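Local coordinates for putative antioxidant defense protein Mlr4105 (Mesorhizobium loti, PDB 3C1L), which probably reduces peroxides as an all-helical, AhpD-like antioxidant protein, at residues 31-36 / 178-183; 73-78 / 106-111; 81-86 / 167-172; 67-72 / 118-123; 57-62 / 159-164. All coordinates share one frame; numbering follows the deposited sequence.

Interaction 1. Residues 31-36 / 178-183; sequences LGLVPN and RPNDEY
N180 meets N36 and V34 with both ends of its amide, tying the loop at 178-183 to the turn that opens helix 36-40. Its OD1 accepts from N36 N at 2.9 Å, the donor lying in the carbonyl plane on a lone pair. Its ND2 donates to V34 O, also at 2.9 Å, but from above that carbonyl's plane. N36 adds a third bond, ND2 to R178 O at 2.7 Å, nearly straight at 170°. Beside this polar group, L33 lays CD2 over one face of the Y183 ring and passes E182 CB at 4.0 Å; a chi1 of 49° sets its CG between the backbone N and the carbonyl carbon. P35 CB approaches Y183 OH to 3.8 Å. In the next shell K39 NZ bonds both N36 OD1 and V34 O, P179 and Y183 rest on helix 84-98, and R178 NH2 reaches A113 O of the second subunit. P35 occupies the N-cap position, which makes N36 N an amide of the first helical turn, and N180 supplies its acceptor from a remote part of the chain. With OD1 facing an N-H and ND2 facing a carbonyl, the bonding pattern defines a single sense for the N180 amide.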
# COMPACT_ATOMS: atom_id res chain seq x y z
N LEU B 31 -28.22 23.64 18.41
CA LEU B 31 -26.77 23.68 18.20
C LEU B 31 -26.18 25.05 17.85
O LEU B 31 -24.97 25.19 17.84
CB LEU B 31 -26.36 22.74 17.05
CG LEU B 31 -27.10 21.44 16.71
CD1 LEU B 31 -26.86 21.08 15.24
CD2 LEU B 31 -26.66 20.30 17.59
N GLY B 32 -27.00 26.02 17.48
CA GLY B 32 -26.47 27.33 17.05
C GLY B 32 -25.91 27.35 15.65
O GLY B 32 -25.27 28.32 15.24
N LEU B 33 -26.12 26.25 14.92
CA LEU B 33 -25.78 26.15 13.51
C LEU B 33 -26.62 25.06 12.88
O LEU B 33 -27.11 24.17 13.57
CB LEU B 33 -24.28 25.82 13.31
CG LEU B 33 -23.63 24.67 14.09
CD1 LEU B 33 -23.86 23.30 13.50
CD2 LEU B 33 -22.16 24.88 14.14
N VAL B 34 -26.78 25.15 11.56
CA VAL B 34 -27.27 24.03 10.78
C VAL B 34 -26.05 23.36 10.14
O VAL B 34 -25.38 23.99 9.33
CB VAL B 34 -28.32 24.47 9.73
CG1 VAL B 34 -28.79 23.28 8.90
CG2 VAL B 34 -29.50 25.11 10.41
N PRO B 35 -25.74 22.11 10.56
CA PRO B 35 -24.61 21.36 10.01
C PRO B 35 -24.65 21.31 8.49
O PRO B 35 -25.67 21.04 7.90
CB PRO B 35 -24.75 19.96 10.66
CG PRO B 35 -25.46 20.24 11.92
CD PRO B 35 -26.41 21.33 11.61
N ASN B 36 -23.53 21.64 7.87
CA ASN B 36 -23.48 21.72 6.42
C ASN B 36 -23.90 20.45 5.71
O ASN B 36 -24.42 20.54 4.61
CB ASN B 36 -22.11 22.20 5.95
CG ASN B 36 -21.98 23.71 6.03
OD1 ASN B 36 -22.96 24.41 6.34
ND2 ASN B 36 -20.81 24.21 5.73
N ARG B 178 -17.82 20.97 2.80
CA ARG B 178 -17.17 21.96 3.67
C ARG B 178 -17.82 22.04 5.04
O ARG B 178 -18.97 22.38 5.14
CB ARG B 178 -17.22 23.34 3.01
CG ARG B 178 -16.50 23.40 1.67
CD ARG B 178 -15.14 22.81 1.88
NE ARG B 178 -14.20 23.07 0.82
CZ ARG B 178 -12.92 23.37 1.01
NH1 ARG B 178 -12.43 23.52 2.25
NH2 ARG B 178 -12.13 23.55 -0.04
N PRO B 179 -17.06 21.74 6.11
CA PRO B 179 -17.63 21.78 7.44
C PRO B 179 -17.93 23.21 7.86
O PRO B 179 -17.29 24.14 7.37
CB PRO B 179 -16.52 21.18 8.32
CG PRO B 179 -15.25 21.52 7.62
CD PRO B 179 -15.58 21.71 6.15
N ASN B 180 -18.84 23.40 8.80
CA ASN B 180 -19.14 24.77 9.26
C ASN B 180 -17.93 25.42 9.92
O ASN B 180 -17.26 24.81 10.76
CB ASN B 180 -20.30 24.77 10.27
CG ASN B 180 -21.53 24.08 9.73
OD1 ASN B 180 -21.48 22.92 9.42
ND2 ASN B 180 -22.65 24.81 9.63
N ASP B 181 -17.69 26.69 9.60
CA ASP B 181 -16.53 27.41 10.08
C ASP B 181 -16.50 27.42 11.62
O ASP B 181 -15.43 27.47 12.22
CB ASP B 181 -16.51 28.84 9.50
CG ASP B 181 -15.16 29.60 9.77
OD1 ASP B 181 -14.06 29.05 9.47
OD2 ASP B 181 -15.22 30.76 10.26
N GLU B 182 -17.69 27.35 12.23
CA GLU B 182 -17.88 27.53 13.67
C GLU B 182 -17.34 26.39 14.51
O GLU B 182 -17.04 26.57 15.68
CB GLU B 182 -19.37 27.70 14.00
CG GLU B 182 -19.98 29.04 13.62
CD GLU B 182 -20.50 29.14 12.18
OE1 GLU B 182 -20.34 28.19 11.37
OE2 GLU B 182 -21.09 30.20 11.88
N TYR B 183 -17.25 25.21 13.91
CA TYR B 183 -16.68 24.04 14.57
C TYR B 183 -15.26 24.28 15.08
O TYR B 183 -14.89 23.83 16.14
CB TYR B 183 -16.65 22.87 13.60
CG TYR B 183 -17.98 22.20 13.35
CD1 TYR B 183 -18.73 21.69 14.40
CD2 TYR B 183 -18.43 21.97 12.06
CE1 TYR B 183 -19.92 21.02 14.18
CE2 TYR B 183 -19.63 21.31 11.83
CZ TYR B 183 -20.37 20.84 12.89
OH TYR B 183 -21.56 20.18 12.69

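Interaction 2. Residues 73-78 / 106-111; sequences IAVAVS and MLVMNF
V75 packs against L107 and V108 where helix 67-80 meets the end of helix 101-109, a helix-helix contact within the AhpD-like all-helical fold. The tight part depends on one methyl. V75 CG1, anti to the backbone N at a chi1 of 177°, points into the other helix and comes within 3.6 Å of both L107 C and V108 N. It therefore presses on the peptide unit itself, with L107 CB 3.7 Å away and V108 CG2 3.8 Å away as side-chain neighbours. The backbones come close here, A76 CA and L107 CA being 5.9 Å apart. Toward F111 the fit is looser: A76 CB meets F111 CD2 obliquely at 4.3 Å, and the ring also packs on L124 and V128 of helix 118-132. No hydrogen bond crosses between the two segments, although V108 O accepts from S79 OG one residue further on. M109, on the far side of its helix, packs on T88 of the second subunit, while M106 stays partly exposed to solvent. On helix 67-80, A74 O is held twice by S78, whose N and OG reach it from opposite faces of its plane, OG at 2.7 Å.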
# COMPACT_ATOMS: atom_id res chain seq x y z
N ILE B 73 -14.60 6.60 17.37
CA ILE B 73 -14.48 5.75 16.19
C ILE B 73 -14.57 6.63 14.96
O ILE B 73 -13.79 6.47 14.06
CB ILE B 73 -15.55 4.62 16.15
CG1 ILE B 73 -15.38 3.64 17.34
CG2 ILE B 73 -15.48 3.87 14.81
CD1 ILE B 73 -16.62 2.84 17.54
N ALA B 74 -15.52 7.58 14.94
CA ALA B 74 -15.70 8.48 13.78
C ALA B 74 -14.43 9.19 13.42
O ALA B 74 -13.98 9.22 12.25
CB ALA B 74 -16.83 9.49 14.09
N VAL B 75 -13.80 9.77 14.44
CA VAL B 75 -12.58 10.54 14.23
C VAL B 75 -11.34 9.66 13.86
O VAL B 75 -10.50 10.09 13.06
CB VAL B 75 -12.27 11.41 15.46
CG1 VAL B 75 -10.95 12.13 15.24
CG2 VAL B 75 -13.43 12.44 15.75
N ALA B 76 -11.19 8.48 14.46
CA ALA B 76 -10.08 7.60 14.11
C ALA B 76 -10.14 7.16 12.66
O ALA B 76 -9.12 7.16 11.96
CB ALA B 76 -10.02 6.40 15.03
N VAL B 77 -11.34 6.80 12.20
CA VAL B 77 -11.54 6.43 10.83
C VAL B 77 -11.30 7.61 9.87
O VAL B 77 -10.61 7.48 8.89
CB VAL B 77 -12.97 5.93 10.60
CG1 VAL B 77 -13.24 5.82 9.05
CG2 VAL B 77 -13.19 4.67 11.35
N SER B 78 -11.87 8.76 10.20
CA SER B 78 -11.69 10.01 9.46
C SER B 78 -10.24 10.50 9.38
O SER B 78 -9.85 11.16 8.39
CB SER B 78 -12.55 11.11 10.11
OG SER B 78 -13.92 10.80 10.04
N MSE B 106 -5.56 14.56 19.81
CA MSE B 106 -4.93 13.23 19.66
C MSE B 106 -5.67 12.28 18.76
O MSE B 106 -5.06 11.54 17.98
CB MSE B 106 -4.74 12.57 21.01
CG MSE B 106 -3.75 13.29 21.88
SE MSE B 106 -3.63 12.65 23.70
CE MSE B 106 -2.11 13.72 24.27
N LEU B 107 -6.99 12.26 18.86
CA LEU B 107 -7.76 11.38 18.00
C LEU B 107 -7.66 11.79 16.53
O LEU B 107 -7.59 10.94 15.62
CB LEU B 107 -9.20 11.34 18.46
CG LEU B 107 -9.53 10.32 19.55
CD1 LEU B 107 -8.42 10.11 20.59
CD2 LEU B 107 -10.75 10.84 20.19
N VAL B 108 -7.67 13.10 16.29
CA VAL B 108 -7.52 13.65 14.91
C VAL B 108 -6.13 13.30 14.37
O VAL B 108 -5.97 12.97 13.19
CB VAL B 108 -7.78 15.21 14.86
CG1 VAL B 108 -7.45 15.78 13.49
CG2 VAL B 108 -9.25 15.55 15.29
N MSE B 109 -5.12 13.34 15.23
CA MSE B 109 -3.72 13.22 14.79
C MSE B 109 -3.21 11.78 14.83
O MSE B 109 -2.68 11.29 13.86
CB MSE B 109 -2.84 14.12 15.64
CG MSE B 109 -3.12 15.62 15.43
SE MSE B 109 -2.38 16.79 16.74
CE MSE B 109 -2.73 18.51 15.91
N ASN B 110 -3.38 11.12 15.98
CA ASN B 110 -2.95 9.74 16.18
C ASN B 110 -3.39 9.32 17.54
O ASN B 110 -2.82 9.74 18.55
CB ASN B 110 -1.43 9.59 16.08
CG ASN B 110 -0.99 8.16 15.87
OD1 ASN B 110 -1.58 7.22 16.42
ND2 ASN B 110 0.08 7.99 15.09
N PHE B 111 -4.45 8.54 17.56
CA PHE B 111 -5.05 8.04 18.79
C PHE B 111 -4.13 7.20 19.66
O PHE B 111 -4.38 7.04 20.85
CB PHE B 111 -6.31 7.23 18.47
CG PHE B 111 -6.03 5.85 17.94
CD1 PHE B 111 -5.73 4.83 18.80
CD2 PHE B 111 -6.05 5.59 16.58
CE1 PHE B 111 -5.44 3.57 18.34
CE2 PHE B 111 -5.77 4.32 16.13
CZ PHE B 111 -5.47 3.32 17.00

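Interaction 3. Residues 81-86 / 167-172; sequences NHCYYC and MSNRVA
N169 and N81 set their amides nearly perpendicular, the planes 83° apart, and join edge to edge through one bond. N81 ND2 donates to N169 OD1 at 3.0 Å and 168°, arriving in the carbonyl plane on a lone pair. The other end of the N169 amide turns to the cysteines of the C-x-x-C sequence: its ND2 lies 3.4 Å from C83 CB and 3.4 Å from C86 SG, and it donates to S78 OG. C83 SG is anti to the backbone N, at a chi1 of -176°, which puts it beside the carbonyl carbon, where it caps the helix by accepting from C86 N at 3.5 Å. The two sulfurs are 3.6 Å apart, too far for a disulfide in this model; as in AhpD relatives they are probably the redox pair. A172 CB packs against C83 SG at 3.9 Å and Y85 CB at 3.7 Å. N81 ND2 also serves N166 OD1, and a water near N81 OD1 accepts from R170 NH2, whose guanidinium is chiefly held by L130 O and T131 O of the fourth subunit. The contact thus sets the start of helix 84-98, just past the Schellman turn at H82 that ends helix 67-80, against the long helix 152-175.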
# COMPACT_ATOMS: atom_id res chain seq x y z
N ASN B 81 -8.49 8.36 6.71
CA ASN B 81 -8.92 8.71 5.36
C ASN B 81 -8.71 10.18 5.05
O ASN B 81 -9.00 10.64 3.96
CB ASN B 81 -10.38 8.34 5.13
CG ASN B 81 -10.64 6.82 5.18
OD1 ASN B 81 -9.83 5.98 4.74
ND2 ASN B 81 -11.83 6.48 5.63
N HIS B 82 -8.16 10.91 6.01
CA HIS B 82 -7.86 12.33 5.85
C HIS B 82 -9.08 13.15 5.44
O HIS B 82 -9.01 13.95 4.54
CB HIS B 82 -6.67 12.56 4.89
CG HIS B 82 -5.36 12.04 5.40
ND1 HIS B 82 -4.70 12.58 6.49
CD2 HIS B 82 -4.60 11.00 4.99
CE1 HIS B 82 -3.58 11.91 6.69
NE2 HIS B 82 -3.49 10.95 5.79
N CYS B 83 -10.20 12.94 6.13
CA CYS B 83 -11.44 13.64 5.83
C CYS B 83 -11.57 14.96 6.60
O CYS B 83 -11.85 14.95 7.78
CB CYS B 83 -12.66 12.78 6.16
SG CYS B 83 -14.24 13.64 5.66
N TYR B 84 -11.40 16.07 5.89
CA TYR B 84 -11.54 17.40 6.48
C TYR B 84 -12.91 17.70 7.13
O TYR B 84 -12.99 18.31 8.21
CB TYR B 84 -11.26 18.42 5.40
CG TYR B 84 -11.41 19.83 5.87
CD1 TYR B 84 -10.75 20.27 7.01
CD2 TYR B 84 -12.21 20.74 5.18
CE1 TYR B 84 -10.88 21.57 7.46
CE2 TYR B 84 -12.34 22.03 5.62
CZ TYR B 84 -11.67 22.43 6.75
OH TYR B 84 -11.82 23.71 7.17
N TYR B 85 -13.98 17.26 6.49
CA TYR B 85 -15.31 17.52 6.98
C TYR B 85 -15.46 16.88 8.34
O TYR B 85 -15.85 17.53 9.35
CB TYR B 85 -16.44 17.02 6.01
CG TYR B 85 -17.79 17.51 6.52
CD1 TYR B 85 -18.48 16.83 7.52
CD2 TYR B 85 -18.32 18.70 6.07
CE1 TYR B 85 -19.69 17.34 8.03
CE2 TYR B 85 -19.52 19.20 6.58
CZ TYR B 85 -20.19 18.53 7.56
OH TYR B 85 -21.39 19.09 8.04
N CYS B 86 -15.10 15.61 8.38
CA CYS B 86 -15.42 14.79 9.50
C CYS B 86 -14.47 14.99 10.62
O CYS B 86 -14.90 14.95 11.78
CB CYS B 86 -15.45 13.33 9.10
SG CYS B 86 -16.88 12.93 8.04
N MSE B 167 -18.15 5.47 4.62
CA MSE B 167 -19.05 5.99 3.62
C MSE B 167 -19.06 7.52 3.63
O MSE B 167 -19.00 8.12 2.58
CB MSE B 167 -20.50 5.47 3.81
CG MSE B 167 -21.56 6.34 3.14
SE MSE B 167 -23.32 5.60 3.28
CE MSE B 167 -24.00 6.57 1.72
N SER B 168 -19.21 8.09 4.82
CA SER B 168 -19.33 9.53 5.05
C SER B 168 -18.11 10.28 4.54
O SER B 168 -18.24 11.37 3.94
CB SER B 168 -19.43 9.82 6.57
OG SER B 168 -20.62 9.35 7.16
N ASN B 169 -16.93 9.74 4.88
CA ASN B 169 -15.65 10.31 4.44
C ASN B 169 -15.57 10.36 2.92
O ASN B 169 -14.97 11.23 2.35
CB ASN B 169 -14.44 9.44 4.90
CG ASN B 169 -14.18 9.49 6.43
OD1 ASN B 169 -13.38 8.71 6.91
ND2 ASN B 169 -14.84 10.37 7.16
N ARG B 170 -16.16 9.37 2.26
CA ARG B 170 -16.06 9.25 0.81
C ARG B 170 -17.07 10.20 0.17
O ARG B 170 -16.76 10.83 -0.84
CB ARG B 170 -16.21 7.79 0.37
CG ARG B 170 -14.97 6.99 0.74
CD ARG B 170 -15.04 5.54 0.39
NE ARG B 170 -13.72 4.87 0.49
CZ ARG B 170 -13.19 4.36 1.60
NH1 ARG B 170 -13.82 4.44 2.76
NH2 ARG B 170 -11.99 3.80 1.55
N VAL B 171 -18.25 10.34 0.74
CA VAL B 171 -19.16 11.31 0.20
C VAL B 171 -18.53 12.72 0.31
O VAL B 171 -18.49 13.44 -0.69
CB VAL B 171 -20.60 11.23 0.82
CG1 VAL B 171 -21.48 12.42 0.32
CG2 VAL B 171 -21.23 9.87 0.49
N ALA B 172 -17.98 13.10 1.47
CA ALA B 172 -17.35 14.44 1.63
C ALA B 172 -16.11 14.64 0.71
O ALA B 172 -15.95 15.68 0.06
CB ALA B 172 -17.01 14.70 3.15
O HOH W 1 -10.41 3.55 3.96

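Interaction 4. Residues 67-72 / 118-123; sequences KLDREM and PRQTAM
D69 of helix 67-80 faces R119, Q120 and M123 of helix 118-132. The two short segments run in broadly the same direction, 39° apart, with a closest axis approach of 11.1 Å, a separation spanned by long side chains rather than by backbone contact.

The ionic part is modest. R119 NH2 points at D69 OD2 over 3.3 Å, a straight but long salt bridge whose hydrogen bond is weak. The carboxylate oxygen sits at the guanidinium edge, in its plane, while the two groups are turned 42° from each other. R119 reaches this far because its chain is extended from CG to NE, and its NH2 also donates to G64 O.

A water reinforces the ionic pair on its other branch. It donates to D69 OD1 at 2.8 Å and accepts from R119 NE at 2.8 Å, so acid and base are linked directly and through solvent.

The apolar part belongs to the two selenomethionines. M123, bent at chi3, brings SE to 3.9 Å from D69 CB and its CE to 3.9 Å from M72 CE; the side chains cross at about a right angle. M72 CE also lies 3.9 Å from Q120 CB, against the aliphatic stem of a glutamine whose OE1 is bound by S117 N.

Around the contact, M123 continues onto I158 of helix 152-175 and L68 onto L97 of helix 84-98. E71, on another side of helix 67-80, bonds H90 of helix 84-98 and packs on Y55 and M59 of helix 45-60.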
# COMPACT_ATOMS: atom_id res chain seq x y z
N LYS B 67 -21.76 7.76 23.70
CA LYS B 67 -21.75 8.64 22.54
C LYS B 67 -20.31 9.04 22.21
O LYS B 67 -19.99 9.22 21.07
CB LYS B 67 -22.68 9.86 22.71
CG LYS B 67 -24.15 9.48 22.91
CD LYS B 67 -25.14 10.67 22.78
CE LYS B 67 -24.55 12.02 23.18
NZ LYS B 67 -25.57 13.16 23.22
N LEU B 68 -19.45 9.16 23.24
CA LEU B 68 -18.07 9.58 23.04
C LEU B 68 -17.25 8.49 22.35
O LEU B 68 -16.44 8.81 21.50
CB LEU B 68 -17.44 10.03 24.38
CG LEU B 68 -15.91 10.18 24.43
CD1 LEU B 68 -15.44 11.35 23.57
CD2 LEU B 68 -15.42 10.36 25.85
N ASP B 69 -17.48 7.22 22.71
CA ASP B 69 -16.83 6.09 22.03
C ASP B 69 -17.05 6.10 20.53
O ASP B 69 -16.13 5.88 19.72
CB ASP B 69 -17.38 4.73 22.54
CG ASP B 69 -16.88 4.35 23.92
OD1 ASP B 69 -15.80 4.81 24.40
OD2 ASP B 69 -17.61 3.56 24.54
N ARG B 70 -18.31 6.31 20.16
CA ARG B 70 -18.72 6.39 18.75
C ARG B 70 -18.14 7.60 18.01
O ARG B 70 -17.65 7.44 16.91
CB ARG B 70 -20.24 6.30 18.62
CG ARG B 70 -20.78 4.95 19.04
CD ARG B 70 -22.28 4.95 19.09
NE ARG B 70 -22.81 5.34 20.39
CZ ARG B 70 -24.09 5.48 20.68
NH1 ARG B 70 -25.02 5.39 19.74
NH2 ARG B 70 -24.44 5.77 21.93
N GLU B 71 -18.15 8.79 18.63
CA GLU B 71 -17.40 9.94 18.09
C GLU B 71 -15.89 9.64 17.99
O GLU B 71 -15.22 10.18 17.09
CB GLU B 71 -17.60 11.20 18.92
CG GLU B 71 -19.02 11.71 18.92
CD GLU B 71 -19.44 12.43 17.62
OE1 GLU B 71 -18.63 12.52 16.67
OE2 GLU B 71 -20.60 12.89 17.54
N MSE B 72 -15.34 8.82 18.88
CA MSE B 72 -13.90 8.42 18.78
C MSE B 72 -13.67 7.51 17.62
O MSE B 72 -12.65 7.63 16.91
CB MSE B 72 -13.38 7.72 20.05
CG MSE B 72 -13.02 8.69 21.17
SE MSE B 72 -12.41 7.83 22.86
CE MSE B 72 -11.41 6.38 22.23
N PRO B 118 -7.68 -0.32 27.65
CA PRO B 118 -7.61 -1.51 26.78
C PRO B 118 -8.87 -1.66 25.94
O PRO B 118 -8.78 -1.91 24.76
CB PRO B 118 -7.47 -2.67 27.80
CG PRO B 118 -6.69 -2.10 28.86
CD PRO B 118 -7.21 -0.66 29.01
N ARG B 119 -10.04 -1.42 26.53
CA ARG B 119 -11.32 -1.44 25.82
C ARG B 119 -11.33 -0.46 24.63
O ARG B 119 -11.69 -0.84 23.49
CB ARG B 119 -12.42 -1.06 26.80
CG ARG B 119 -13.82 -1.01 26.25
CD ARG B 119 -14.73 -0.32 27.23
NE ARG B 119 -15.85 0.34 26.59
CZ ARG B 119 -17.03 -0.24 26.36
NH1 ARG B 119 -17.27 -1.50 26.68
NH2 ARG B 119 -17.98 0.47 25.77
N GLN B 120 -10.93 0.78 24.88
CA GLN B 120 -10.91 1.81 23.82
C GLN B 120 -9.88 1.53 22.74
O GLN B 120 -10.14 1.73 21.55
CB GLN B 120 -10.64 3.19 24.41
CG GLN B 120 -11.78 3.73 25.27
CD GLN B 120 -11.33 4.92 26.14
OE1 GLN B 120 -10.21 4.96 26.65
NE2 GLN B 120 -12.22 5.87 26.34
N THR B 121 -8.70 1.06 23.15
CA THR B 121 -7.69 0.58 22.24
C THR B 121 -8.21 -0.58 21.35
O THR B 121 -7.99 -0.56 20.16
CB THR B 121 -6.41 0.18 23.00
OG1 THR B 121 -5.94 1.31 23.74
CG2 THR B 121 -5.29 -0.33 22.08
N ALA B 122 -8.85 -1.58 21.92
CA ALA B 122 -9.31 -2.71 21.14
C ALA B 122 -10.33 -2.29 20.06
O ALA B 122 -10.30 -2.79 18.94
CB ALA B 122 -9.87 -3.81 22.04
N MSE B 123 -11.20 -1.36 20.45
CA MSE B 123 -12.24 -0.81 19.62
C MSE B 123 -11.70 -0.08 18.39
O MSE B 123 -12.14 -0.31 17.25
CB MSE B 123 -13.05 0.15 20.51
CG MSE B 123 -14.12 0.93 19.81
SE MSE B 123 -15.12 1.93 21.14
CE MSE B 123 -13.73 3.37 21.45
O HOH W 2 -15.34 3.14 26.57

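Interaction 5. Residues 57-62 / 159-164; sequences DLMLGE and ASTAAF
T161 OG1 is held by the carbonyl of D157, one turn back on helix 152-175, and at the same time L58 CD1 presses on it at 3.5 Å. OG1 stands beside the backbone N and anti to the carbonyl carbon, a chi1 of -54°, which places it within range of that carbonyl; the leucine methyl then meets a hydroxyl whose bonding is already provided for. S160 repeats the scheme: its OG bonds W156 O, and its CB is left to touch L58 CD1 at 4.1 Å.

L58 carries most of the contact. It and T161 slide past each other in opposite directions, and its branches divide the work: CD1 goes to the S160 and T161 backbone, 3.9 Å from T161 CA, while CD2 meets F164 CD1 obliquely at 4.3 Å. Both of its side-chain torsions lie off the staggered values, chi1 (-136°) more than chi2 (-31°), consistent with strain or an imprecise placement. M59, bent at chi2 and chi3, crosses T161 at about a right angle and puts SE 4.1 Å from T161 CG2.

F164 also packs on F51, I54 and Y55 of helix 45-60, while M167 of the fourth subunit touches both L58 and F164. D57 forms salt bridges with K46 and K47 of that same subunit.

No hydrogen bond passes between 57-62 and 159-164. The two hydroxyls facing L58 are satisfied within helix 152-175, which implies that the two segments meet by van der Waals packing, with no polar bond of their own.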
# COMPACT_ATOMS: atom_id res chain seq x y z
N ASP B 57 -29.87 7.17 14.90
CA ASP B 57 -29.81 5.83 15.49
C ASP B 57 -28.36 5.47 15.80
O ASP B 57 -28.06 4.98 16.88
CB ASP B 57 -30.37 4.76 14.56
CG ASP B 57 -30.44 3.40 15.25
OD1 ASP B 57 -31.32 3.25 16.11
OD2 ASP B 57 -29.62 2.50 14.96
N LEU B 58 -27.50 5.70 14.82
CA LEU B 58 -26.10 5.27 14.91
C LEU B 58 -25.38 5.97 16.05
O LEU B 58 -24.67 5.35 16.85
CB LEU B 58 -25.39 5.61 13.58
CG LEU B 58 -24.46 4.62 12.89
CD1 LEU B 58 -23.77 3.74 13.90
CD2 LEU B 58 -25.20 3.75 11.81
N MSE B 59 -25.52 7.29 16.09
CA MSE B 59 -24.63 8.09 16.95
C MSE B 59 -25.23 8.38 18.31
O MSE B 59 -24.48 8.62 19.26
CB MSE B 59 -24.24 9.42 16.29
CG MSE B 59 -23.32 9.28 15.09
SE MSE B 59 -21.77 8.12 15.22
CE MSE B 59 -20.43 9.41 15.85
N LEU B 60 -26.56 8.34 18.39
CA LEU B 60 -27.35 8.80 19.57
C LEU B 60 -28.29 7.73 20.17
O LEU B 60 -28.79 7.90 21.29
CB LEU B 60 -28.16 10.07 19.23
CG LEU B 60 -27.40 11.32 18.70
CD1 LEU B 60 -28.38 12.47 18.51
CD2 LEU B 60 -26.25 11.79 19.57
N GLY B 61 -28.52 6.63 19.45
CA GLY B 61 -29.46 5.63 19.91
C GLY B 61 -28.83 4.82 21.03
O GLY B 61 -27.68 5.04 21.38
N GLU B 62 -29.60 3.91 21.61
CA GLU B 62 -29.10 3.06 22.67
C GLU B 62 -27.99 2.20 22.11
O GLU B 62 -28.02 1.81 20.94
CB GLU B 62 -30.22 2.17 23.23
CG GLU B 62 -29.70 0.93 23.94
CD GLU B 62 -30.77 0.26 24.78
OE1 GLU B 62 -31.52 0.99 25.47
OE2 GLU B 62 -30.85 -0.99 24.75
N ALA B 159 -18.67 -1.95 14.40
CA ALA B 159 -18.50 -2.21 12.97
C ALA B 159 -19.34 -1.24 12.15
O ALA B 159 -18.87 -0.73 11.18
CB ALA B 159 -18.81 -3.64 12.61
N SER B 160 -20.59 -1.00 12.58
CA SER B 160 -21.51 -0.06 11.93
C SER B 160 -21.03 1.37 11.95
O SER B 160 -21.21 2.14 11.00
CB SER B 160 -22.87 -0.09 12.61
OG SER B 160 -23.60 -1.23 12.24
N THR B 161 -20.46 1.76 13.09
CA THR B 161 -20.01 3.11 13.28
C THR B 161 -18.83 3.31 12.35
O THR B 161 -18.78 4.29 11.62
CB THR B 161 -19.66 3.45 14.77
OG1 THR B 161 -20.79 3.15 15.65
CG2 THR B 161 -19.31 4.91 14.88
N ALA B 162 -17.89 2.37 12.38
CA ALA B 162 -16.68 2.47 11.58
C ALA B 162 -17.01 2.44 10.05
O ALA B 162 -16.55 3.28 9.29
CB ALA B 162 -15.62 1.39 12.04
N ALA B 163 -17.92 1.55 9.68
CA ALA B 163 -18.45 1.43 8.32
C ALA B 163 -19.07 2.72 7.79
O ALA B 163 -18.75 3.16 6.69
CB ALA B 163 -19.49 0.27 8.26
N PHE B 164 -19.95 3.32 8.60
CA PHE B 164 -20.67 4.54 8.25
C PHE B 164 -19.77 5.68 7.94
O PHE B 164 -20.03 6.43 7.02
CB PHE B 164 -21.57 4.95 9.43
CG PHE B 164 -22.40 6.14 9.16
CD1 PHE B 164 -23.60 6.03 8.48
CD2 PHE B 164 -22.01 7.39 9.63
CE1 PHE B 164 -24.39 7.19 8.26
CE2 PHE B 164 -22.80 8.53 9.40
CZ PHE B 164 -23.97 8.43 8.73

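How the interactions relate
Interaction 3 holds the probable redox cysteines, and its neighbours bear on it directly. Y85 from it reaches interaction 1, its CD2 lying 3.3 Å from P179 N, and interaction 2 approaches through S78 O and C83 N, 2.9 Å apart and probably hydrogen-bonded. Interactions 2 and 4 share helix 67-80, with centres about 10 Å apart and L107 CD2 3.3 Å from M72 CG. R70 NH1 links interactions 4 and 5, probably bonding L58 O at 2.9 Å and G61 O at 3.1 Å. Interactions 3 and 5 share helix 152-175 and both border the fourth subunit. A bound PEG, probably from the crystallisation liquor though such molecules often mark pockets, lies about 3 Å from the S168 side chain.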